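Local coordinates for erythrocyte binding antigen 140 (Plasmodium falciparum, PDB 4GF2), which probably binds a receptor on the host erythrocyte surface through its tandem Duffy binding domains, thereby taking part in invasion by the parasite, at residues 60-63 and 64-68; 140-143 and 144-148; 181-184 and 185-189; 238-241 and 242-246. The protein carries 3 engineered substitutions. One frame throughout, in Å; residues are numbered along the deposited sequence.

Interaction 1: 60-63 and 64-68; sequences KEIF and LISVN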
# COMPACT_ATOMS: atom_id res chain seq x y z
N LYS A 60 -55.84 -3.21 -0.37
CA LYS A 60 -55.66 -1.78 -0.19
C LYS A 60 -55.30 -1.48 1.25
O LYS A 60 -54.36 -0.73 1.53
CB LYS A 60 -56.95 -1.05 -0.57
CG LYS A 60 -56.96 0.44 -0.24
CD LYS A 60 -55.85 1.18 -0.96
CE LYS A 60 -55.93 2.68 -0.72
NZ LYS A 60 -57.14 3.30 -1.33
N GLU A 61 -56.04 -2.09 2.17
CA GLU A 61 -55.83 -1.87 3.60
C GLU A 61 -54.42 -2.26 4.02
O GLU A 61 -53.79 -1.57 4.82
CB GLU A 61 -56.85 -2.67 4.41
CG GLU A 61 -56.66 -2.55 5.91
CD GLU A 61 -57.40 -3.62 6.68
OE1 GLU A 61 -58.36 -4.19 6.12
OE2 GLU A 61 -57.01 -3.90 7.83
N ILE A 62 -53.94 -3.38 3.49
CA ILE A 62 -52.61 -3.87 3.83
C ILE A 62 -51.53 -2.99 3.21
O ILE A 62 -50.45 -2.82 3.78
CB ILE A 62 -52.41 -5.33 3.36
CG1 ILE A 62 -53.41 -6.26 4.05
CG2 ILE A 62 -50.98 -5.79 3.63
CD1 ILE A 62 -53.31 -6.25 5.57
N PHE A 63 -51.83 -2.43 2.05
CA PHE A 63 -50.89 -1.54 1.39
C PHE A 63 -50.76 -0.27 2.22
O PHE A 63 -49.67 0.26 2.41
CB PHE A 63 -51.37 -1.21 -0.02
CG PHE A 63 -50.26 -1.13 -1.04
CD1 PHE A 63 -49.04 -0.56 -0.72
CD2 PHE A 63 -50.45 -1.63 -2.31
CE1 PHE A 63 -48.03 -0.49 -1.66
CE2 PHE A 63 -49.45 -1.56 -3.25
CZ PHE A 63 -48.24 -1.00 -2.93
N LEU A 64 -51.90 0.21 2.72
CA LEU A 64 -51.90 1.40 3.56
C LEU A 64 -51.07 1.17 4.82
O LEU A 64 -50.33 2.05 5.26
CB LEU A 64 -53.33 1.79 3.94
CG LEU A 64 -54.15 2.44 2.83
CD1 LEU A 64 -55.63 2.45 3.19
CD2 LEU A 64 -53.66 3.85 2.55
N ILE A 65 -51.18 -0.03 5.38
CA ILE A 65 -50.42 -0.39 6.56
C ILE A 65 -48.93 -0.44 6.26
O ILE A 65 -48.11 -0.01 7.06
CB ILE A 65 -50.86 -1.76 7.11
CG1 ILE A 65 -52.26 -1.65 7.71
CG2 ILE A 65 -49.87 -2.25 8.16
CD1 ILE A 65 -52.88 -2.98 8.09
N SER A 66 -48.58 -0.96 5.09
CA SER A 66 -47.19 -1.10 4.71
C SER A 66 -46.49 0.26 4.59
O SER A 66 -45.42 0.46 5.15
CB SER A 66 -47.07 -1.87 3.40
OG SER A 66 -47.56 -3.19 3.56
N VAL A 67 -47.09 1.20 3.86
CA VAL A 67 -46.46 2.50 3.65
C VAL A 67 -46.36 3.29 4.95
O VAL A 67 -45.33 3.90 5.24
CB VAL A 67 -47.17 3.35 2.57
CG1 VAL A 67 -47.15 2.63 1.23
CG2 VAL A 67 -48.61 3.67 2.98
N ASN A 68 -47.43 3.27 5.73
CA ASN A 68 -47.47 3.99 7.00
C ASN A 68 -46.45 3.42 7.99
O ASN A 68 -45.84 4.16 8.76
CB ASN A 68 -48.88 3.93 7.59
CG ASN A 68 -48.98 4.60 8.94
OD1 ASN A 68 -48.79 3.97 9.98
ND2 ASN A 68 -49.29 5.90 8.94
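Leu-64 has the most surface buried by the contact; it folds its side chain back along helix 56-78 onto the preceding turn, where it meets Lys-60. With CG placed beside its own backbone N (chi1 -75°), CG comes to 3.4 Å from Lys-60 O, and CD1 lies 3.9 Å from CE of Lys-60. The lysine chain bends at its second and fourth torsions and crosses the leucine obliquely, offering methylene groups to the leucine methyls while its NZ goes on to bond Asn-146 OD1 on helix 132-155. Ile-65 repeats the same backward lean one position on. Its CG1 lies against Glu-61 O, and its CD1 methyl touches the CD1 methyl of Ile-62 at 4.2 Å. The Phe-63 side chain sets out away from the next turn, yet its ring meets Val-67, CD1 to CG1 4.2 Å. The ring also packs against Phe-48, Phe-59, Phe-97 and Trp-142. Ordinary helical bonds tie the two turns together, and one carbonyl is gripped twice: Ile-62 O accepts from Ser-66 N at 2.9 Å and from Ser-66 OG at 2.9 Å, the two donors arriving from opposite faces of the carbonyl plane. The chemistry is therefore divided around the helix. Aliphatic and aromatic groups join it to neighbouring helices, the methylenes of Lys-60 carry its charged end past the leucine, and Ser-66 satisfies its buried hydroxyl on the helix's own backbone.

Interaction 2: 140-143 and 144-148; sequences KEWW and EKNKA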
# COMPACT_ATOMS: atom_id res chain seq x y z
N LYS A 140 -50.67 -0.92 -12.89
CA LYS A 140 -50.31 0.47 -13.16
C LYS A 140 -51.54 1.35 -12.98
O LYS A 140 -51.48 2.40 -12.34
CB LYS A 140 -49.72 0.61 -14.56
CG LYS A 140 -48.35 -0.04 -14.68
CD LYS A 140 -47.86 -0.12 -16.12
CE LYS A 140 -47.23 1.19 -16.57
NZ LYS A 140 -46.22 0.98 -17.63
N GLU A 141 -52.67 0.92 -13.54
CA GLU A 141 -53.91 1.65 -13.39
C GLU A 141 -54.31 1.72 -11.91
O GLU A 141 -54.72 2.76 -11.42
CB GLU A 141 -55.02 1.00 -14.21
CG GLU A 141 -54.77 1.01 -15.71
CD GLU A 141 -55.90 0.37 -16.50
OE1 GLU A 141 -57.08 0.62 -16.18
OE2 GLU A 141 -55.61 -0.40 -17.44
N TRP A 142 -54.18 0.60 -11.21
CA TRP A 142 -54.54 0.54 -9.80
C TRP A 142 -53.71 1.55 -9.01
O TRP A 142 -54.24 2.30 -8.19
CB TRP A 142 -54.33 -0.87 -9.25
CG TRP A 142 -54.76 -1.01 -7.82
CD1 TRP A 142 -55.97 -1.46 -7.38
CD2 TRP A 142 -53.99 -0.69 -6.66
NE1 TRP A 142 -56.00 -1.44 -6.00
CE2 TRP A 142 -54.80 -0.98 -5.53
CE3 TRP A 142 -52.70 -0.19 -6.45
CZ2 TRP A 142 -54.36 -0.78 -4.23
CZ3 TRP A 142 -52.27 0.00 -5.15
CH2 TRP A 142 -53.09 -0.29 -4.06
N TRP A 143 -52.41 1.58 -9.26
CA TRP A 143 -51.55 2.54 -8.59
C TRP A 143 -52.03 3.95 -8.88
O TRP A 143 -52.11 4.79 -7.98
CB TRP A 143 -50.09 2.37 -9.02
CG TRP A 143 -49.18 3.24 -8.23
CD1 TRP A 143 -48.65 4.44 -8.61
CD2 TRP A 143 -48.69 2.99 -6.91
NE1 TRP A 143 -47.86 4.95 -7.61
CE2 TRP A 143 -47.87 4.07 -6.55
CE3 TRP A 143 -48.86 1.95 -5.99
CZ2 TRP A 143 -47.23 4.15 -5.32
CZ3 TRP A 143 -48.22 2.02 -4.77
CH2 TRP A 143 -47.41 3.12 -4.45
N GLU A 144 -52.37 4.21 -10.14
CA GLU A 144 -52.83 5.53 -10.55
C GLU A 144 -53.95 6.03 -9.64
O GLU A 144 -53.95 7.17 -9.19
CB GLU A 144 -53.32 5.51 -12.00
CG GLU A 144 -52.46 6.30 -12.97
CD GLU A 144 -52.46 7.79 -12.68
OE1 GLU A 144 -53.52 8.42 -12.79
OE2 GLU A 144 -51.38 8.32 -12.33
N LYS A 145 -54.91 5.14 -9.36
CA LYS A 145 -56.10 5.53 -8.62
C LYS A 145 -55.89 5.58 -7.11
O LYS A 145 -56.63 6.27 -6.40
CB LYS A 145 -57.25 4.58 -8.97
CG LYS A 145 -57.80 4.80 -10.37
CD LYS A 145 -58.24 3.51 -11.04
CE LYS A 145 -58.66 3.76 -12.48
NZ LYS A 145 -59.03 2.52 -13.20
N ASN A 146 -54.87 4.89 -6.62
CA ASN A 146 -54.68 4.76 -5.18
C ASN A 146 -53.46 5.51 -4.64
O ASN A 146 -53.32 5.66 -3.43
CB ASN A 146 -54.58 3.28 -4.80
CG ASN A 146 -55.91 2.57 -4.95
OD1 ASN A 146 -56.74 2.60 -4.05
ND2 ASN A 146 -56.11 1.91 -6.09
N LYS A 147 -52.59 5.97 -5.53
CA LYS A 147 -51.31 6.55 -5.12
C LYS A 147 -51.48 7.76 -4.20
O LYS A 147 -50.80 7.86 -3.18
CB LYS A 147 -50.47 6.93 -6.34
CG LYS A 147 -51.07 8.03 -7.20
CD LYS A 147 -50.19 8.28 -8.42
CE LYS A 147 -50.79 9.33 -9.33
NZ LYS A 147 -49.85 9.71 -10.41
N ALA A 148 -52.38 8.66 -4.57
CA ALA A 148 -52.58 9.88 -3.79
C ALA A 148 -52.92 9.54 -2.35
O ALA A 148 -52.37 10.12 -1.42
CB ALA A 148 -53.67 10.73 -4.41
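Trp-143 O is gripped by two backbone donors: Lys-147 N bonds it at 2.8 Å, and Asn-146 N reaches it from above its carbonyl plane. On the preceding carbonyl, Asn-146 ND2 gives Trp-142 O a nearly straight bond of 2.8 Å (166° at the hydrogen), with the oxygen lying in the plane of the asparagine amide; the backbone nitrogens of Lys-145 and Asn-146 add only weak bonds. With CG beside its backbone N (chi1 -70°), Asn-146 swings its amide back over the indole of Trp-142: ND2 stands 3.2 Å above the ring plane, over its centre, and the two planes, 23° apart, are stacked. OD1 bonds Lys-60 NZ. Further along the same face, Asn-146 CB makes a CH-pi contact with the six-membered ring. The neighbouring indole is covered in a similar way, Lys-147 CB lying over the five-membered ring of Trp-143 at 3.8 Å from its centroid. From CB over the indole, the extended Lys-147 chain carries NZ to Glu-144 OE2 in a salt bridge, with Glu-172 as a second anionic partner. Two adjacent tryptophans, each roofed by the residue four places later, thus form an i to i+4 pattern along helix 132-155, one of the long helices of the first Duffy binding domain.

Interaction 3: 181-184 and 185-189; sequences KEWN and ENFLM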
# COMPACT_ATOMS: atom_id res chain seq x y z
N LYS A 181 -29.77 8.92 -8.33
CA LYS A 181 -29.86 10.17 -7.58
C LYS A 181 -29.62 9.94 -6.09
O LYS A 181 -28.87 10.68 -5.45
CB LYS A 181 -31.24 10.80 -7.77
CG LYS A 181 -31.41 11.59 -9.07
CD LYS A 181 -32.87 11.61 -9.49
CE LYS A 181 -33.25 12.89 -10.18
NZ LYS A 181 -34.70 12.88 -10.53
N GLU A 182 -30.28 8.92 -5.54
CA GLU A 182 -30.15 8.60 -4.13
C GLU A 182 -28.70 8.22 -3.83
O GLU A 182 -28.10 8.73 -2.88
CB GLU A 182 -31.08 7.45 -3.73
CG GLU A 182 -31.00 7.06 -2.25
CD GLU A 182 -31.87 5.87 -1.88
OE1 GLU A 182 -32.44 5.24 -2.80
OE2 GLU A 182 -31.98 5.57 -0.67
N TRP A 183 -28.14 7.34 -4.65
CA TRP A 183 -26.77 6.88 -4.47
C TRP A 183 -25.80 8.06 -4.50
O TRP A 183 -24.88 8.14 -3.68
CB TRP A 183 -26.39 5.87 -5.54
CG TRP A 183 -25.01 5.35 -5.38
CD1 TRP A 183 -24.63 4.21 -4.74
CD2 TRP A 183 -23.81 5.98 -5.83
NE1 TRP A 183 -23.27 4.08 -4.78
CE2 TRP A 183 -22.74 5.15 -5.45
CE3 TRP A 183 -23.53 7.16 -6.53
CZ2 TRP A 183 -21.41 5.46 -5.73
CZ3 TRP A 183 -22.22 7.46 -6.82
CH2 TRP A 183 -21.17 6.62 -6.42
N ASN A 184 -26.00 8.96 -5.46
CA ASN A 184 -25.16 10.14 -5.58
C ASN A 184 -25.16 10.95 -4.29
O ASN A 184 -24.11 11.40 -3.83
CB ASN A 184 -25.63 11.02 -6.74
CG ASN A 184 -24.73 12.22 -6.97
OD1 ASN A 184 -23.52 12.16 -6.74
ND2 ASN A 184 -25.32 13.32 -7.43
N GLU A 185 -26.34 11.14 -3.71
CA GLU A 185 -26.46 11.88 -2.45
C GLU A 185 -25.81 11.12 -1.30
O GLU A 185 -25.07 11.71 -0.50
CB GLU A 185 -27.93 12.16 -2.13
CG GLU A 185 -28.57 13.19 -3.05
CD GLU A 185 -30.07 13.32 -2.85
OE1 GLU A 185 -30.72 12.31 -2.51
OE2 GLU A 185 -30.60 14.44 -3.02
N ASN A 186 -26.06 9.82 -1.20
CA ASN A 186 -25.44 9.00 -0.17
C ASN A 186 -23.92 9.13 -0.27
O ASN A 186 -23.22 9.19 0.74
CB ASN A 186 -25.83 7.53 -0.30
CG ASN A 186 -27.33 7.28 -0.10
OD1 ASN A 186 -27.87 6.29 -0.60
ND2 ASN A 186 -28.00 8.17 0.63
N PHE A 187 -23.42 9.17 -1.50
CA PHE A 187 -21.99 9.18 -1.77
C PHE A 187 -21.32 10.47 -1.32
O PHE A 187 -20.29 10.44 -0.65
CB PHE A 187 -21.74 8.96 -3.26
CG PHE A 187 -20.32 9.17 -3.67
CD1 PHE A 187 -19.36 8.23 -3.36
CD2 PHE A 187 -19.95 10.30 -4.37
CE1 PHE A 187 -18.05 8.41 -3.74
CE2 PHE A 187 -18.64 10.49 -4.75
CZ PHE A 187 -17.69 9.54 -4.44
N LEU A 188 -21.89 11.60 -1.72
CA LEU A 188 -21.31 12.90 -1.40
C LEU A 188 -21.30 13.14 0.10
O LEU A 188 -20.40 13.81 0.62
CB LEU A 188 -22.09 14.02 -2.11
CG LEU A 188 -22.00 13.99 -3.64
CD1 LEU A 188 -22.89 15.06 -4.25
CD2 LEU A 188 -20.56 14.16 -4.11
N MET A 189 -22.28 12.60 0.80
CA MET A 189 -22.38 12.80 2.23
C MET A 189 -21.26 12.03 2.93
O MET A 189 -20.52 12.59 3.74
CB MET A 189 -23.74 12.34 2.74
CG MET A 189 -23.98 12.59 4.22
SD MET A 189 -25.71 12.40 4.68
CE MET A 189 -25.98 10.67 4.31
O HOH W 1 -29.78 4.49 0.58
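This is an aromatic and polar i to i+4 contact between successive turns of helix 175-202, a long helix of the first Duffy binding domain, an alpha-helical disulfide-rich fold. Trp-183 and Phe-187 point the same way and lie side by side. Their rings are almost parallel, the planes 7° apart, but slid so far that they barely overlap, with the centroids of the indole six-membered ring and the phenyl ring 5.1 Å apart. What sits over the indole is rather Phe-187 CB, a CH-pi contact 4.0 Å from the centroid of the six-membered ring of Trp-183, while the indole corner CH2 approaches Phe-187 CG at 3.8 Å. Both first torsions set CG opposite the backbone N (Trp-183 chi1 -179°), which sends the two rings off the same side of the helix toward helix 213-242; there Gln-232 OE1 takes the indole N-H. A second pair occupies another side. The extended chain of Glu-182 carries its carboxylate to Arg-39, and Trp-23 NE1 bonds Asn-186 OD1. Carboxylate and amide, their planes 66° apart, are also bridged by a water that donates to Glu-182 OE2 at 2.8 Å and to Asn-186 OD1 at 2.9 Å.

Interaction 4: 238-241 and 242-246; sequences NLYK and KKNSG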
# COMPACT_ATOMS: atom_id res chain seq x y z
N ASN A 238 -24.00 1.84 -16.00
CA ASN A 238 -24.16 0.94 -17.13
C ASN A 238 -25.60 0.48 -17.25
O ASN A 238 -26.14 0.37 -18.35
CB ASN A 238 -23.23 -0.27 -17.00
CG ASN A 238 -21.77 0.12 -17.00
OD1 ASN A 238 -21.40 1.20 -17.45
ND2 ASN A 238 -20.92 -0.77 -16.49
N LEU A 239 -26.23 0.24 -16.10
CA LEU A 239 -27.63 -0.17 -16.08
C LEU A 239 -28.53 0.93 -16.65
O LEU A 239 -29.57 0.65 -17.24
CB LEU A 239 -28.06 -0.52 -14.65
CG LEU A 239 -27.48 -1.83 -14.11
CD1 LEU A 239 -27.80 -1.98 -12.64
CD2 LEU A 239 -28.01 -3.02 -14.90
N TYR A 240 -28.12 2.18 -16.47
CA TYR A 240 -28.87 3.30 -17.04
C TYR A 240 -28.85 3.20 -18.56
O TYR A 240 -29.90 3.12 -19.20
CB TYR A 240 -28.28 4.63 -16.59
CG TYR A 240 -29.07 5.82 -17.10
CD1 TYR A 240 -30.29 6.16 -16.52
CD2 TYR A 240 -28.61 6.58 -18.15
CE1 TYR A 240 -31.02 7.24 -16.99
CE2 TYR A 240 -29.33 7.67 -18.62
CZ TYR A 240 -30.53 7.99 -18.04
OH TYR A 240 -31.25 9.06 -18.50
N LYS A 241 -27.65 3.20 -19.14
CA LYS A 241 -27.50 3.10 -20.58
C LYS A 241 -28.26 1.90 -21.12
O LYS A 241 -28.99 2.01 -22.10
CB LYS A 241 -26.01 2.99 -20.95
CG LYS A 241 -25.22 4.27 -20.72
CD LYS A 241 -23.72 4.01 -20.79
CE LYS A 241 -22.93 5.30 -20.60
NZ LYS A 241 -21.48 5.04 -20.39
N LYS A 242 -28.09 0.76 -20.46
CA LYS A 242 -28.71 -0.48 -20.90
C LYS A 242 -30.23 -0.38 -20.94
O LYS A 242 -30.89 -0.99 -21.78
CB LYS A 242 -28.29 -1.64 -20.00
CG LYS A 242 -29.03 -2.93 -20.28
CD LYS A 242 -28.45 -4.10 -19.51
CE LYS A 242 -29.18 -5.39 -19.84
NZ LYS A 242 -28.56 -6.57 -19.19
N LYS A 243 -30.80 0.38 -20.01
CA LYS A 243 -32.25 0.55 -19.94
C LYS A 243 -32.73 1.65 -20.88
O LYS A 243 -33.93 1.94 -20.94
CB LYS A 243 -32.68 0.85 -18.51
CG LYS A 243 -32.60 -0.36 -17.58
CD LYS A 243 -32.86 0.04 -16.14
CE LYS A 243 -33.01 -1.18 -15.23
NZ LYS A 243 -34.31 -1.88 -15.44
N ASN A 244 -31.80 2.24 -21.62
CA ASN A 244 -32.15 3.28 -22.59
C ASN A 244 -31.44 3.06 -23.93
O ASN A 244 -30.85 3.99 -24.49
CB ASN A 244 -31.82 4.66 -22.04
CG ASN A 244 -32.76 5.09 -20.94
OD1 ASN A 244 -33.84 5.63 -21.21
ND2 ASN A 244 -32.37 4.84 -19.70
N SER A 245 -31.50 1.83 -24.43
CA SER A 245 -30.92 1.51 -25.73
C SER A 245 -29.45 1.90 -25.80
O SER A 245 -28.97 2.33 -26.85
CB SER A 245 -31.70 2.24 -26.82
OG SER A 245 -33.09 2.05 -26.66
N GLY A 246 -28.74 1.75 -24.69
CA GLY A 246 -27.32 2.05 -24.64
C GLY A 246 -27.00 3.52 -24.86
O GLY A 246 -25.93 3.85 -25.37
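The amide of Asn-244 overlaps the ring of Tyr-240, its ND2 standing 3.8 Å above the ring plane and over the ring centre. The two planes are inclined by 40°, so the amide tips its nitrogen toward the ring and does not lie flat upon it. The same nitrogen is fixed by a hydrogen bond to Tyr-240 O, 3.1 Å long and close to straight at 168°; the oxygen lies in the amide plane, while the donor stands above the carbonyl plane. Asn-244 can make both contacts because CG lies beside its backbone N (chi1 -72°), which swings the amide back toward the turn it follows. The phenol takes its main polar partner from outside, its OH bonding Lys-249 O, and its ring stacks on Phe-252. Lys-243 leans back as well, with CG 3.2 Å from Leu-239 O, the oxygen that its N also bonds at 3.0 Å. The regular i to i+4 pattern then breaks: Asn-244 N bonds Lys-241 O at 2.9 Å, three residues back, and Gly-246 N, five residues on from Lys-241, makes a weak bond to the same oxygen. The chain leaves the helical path at Asn-244 and takes positive phi at Ser-245 and Gly-246. Loss of i to i+4 bonding followed by positive phi is characteristic of a helix C-terminus, here where helix 213-242 gives way to the loop leading to helix 252-259.

Overall arrangement
The four contacts come in order along the chain, each closing before the next opens, on helices 56-78, 132-155 and 175-202 and at the C-terminal end of helix 213-242, the next helix after 175-202. Interactions 1 and 2 have centres about 13 Å apart and touch: Phe-63 CD2 lies 3.4 Å from Trp-142 CH2, joining two helices far apart in sequence. Interaction 3 is about 28 Å from interaction 1 and 29 Å from interaction 2, centre to centre, without touching either. Interaction 4 lies about 20 Å from interaction 3 between centres. Interactions 1 to 3 share one Duffy binding region. Each contact orders neighbouring turns of its own helix or helix end, and only interactions 1 and 2 meet across two helices.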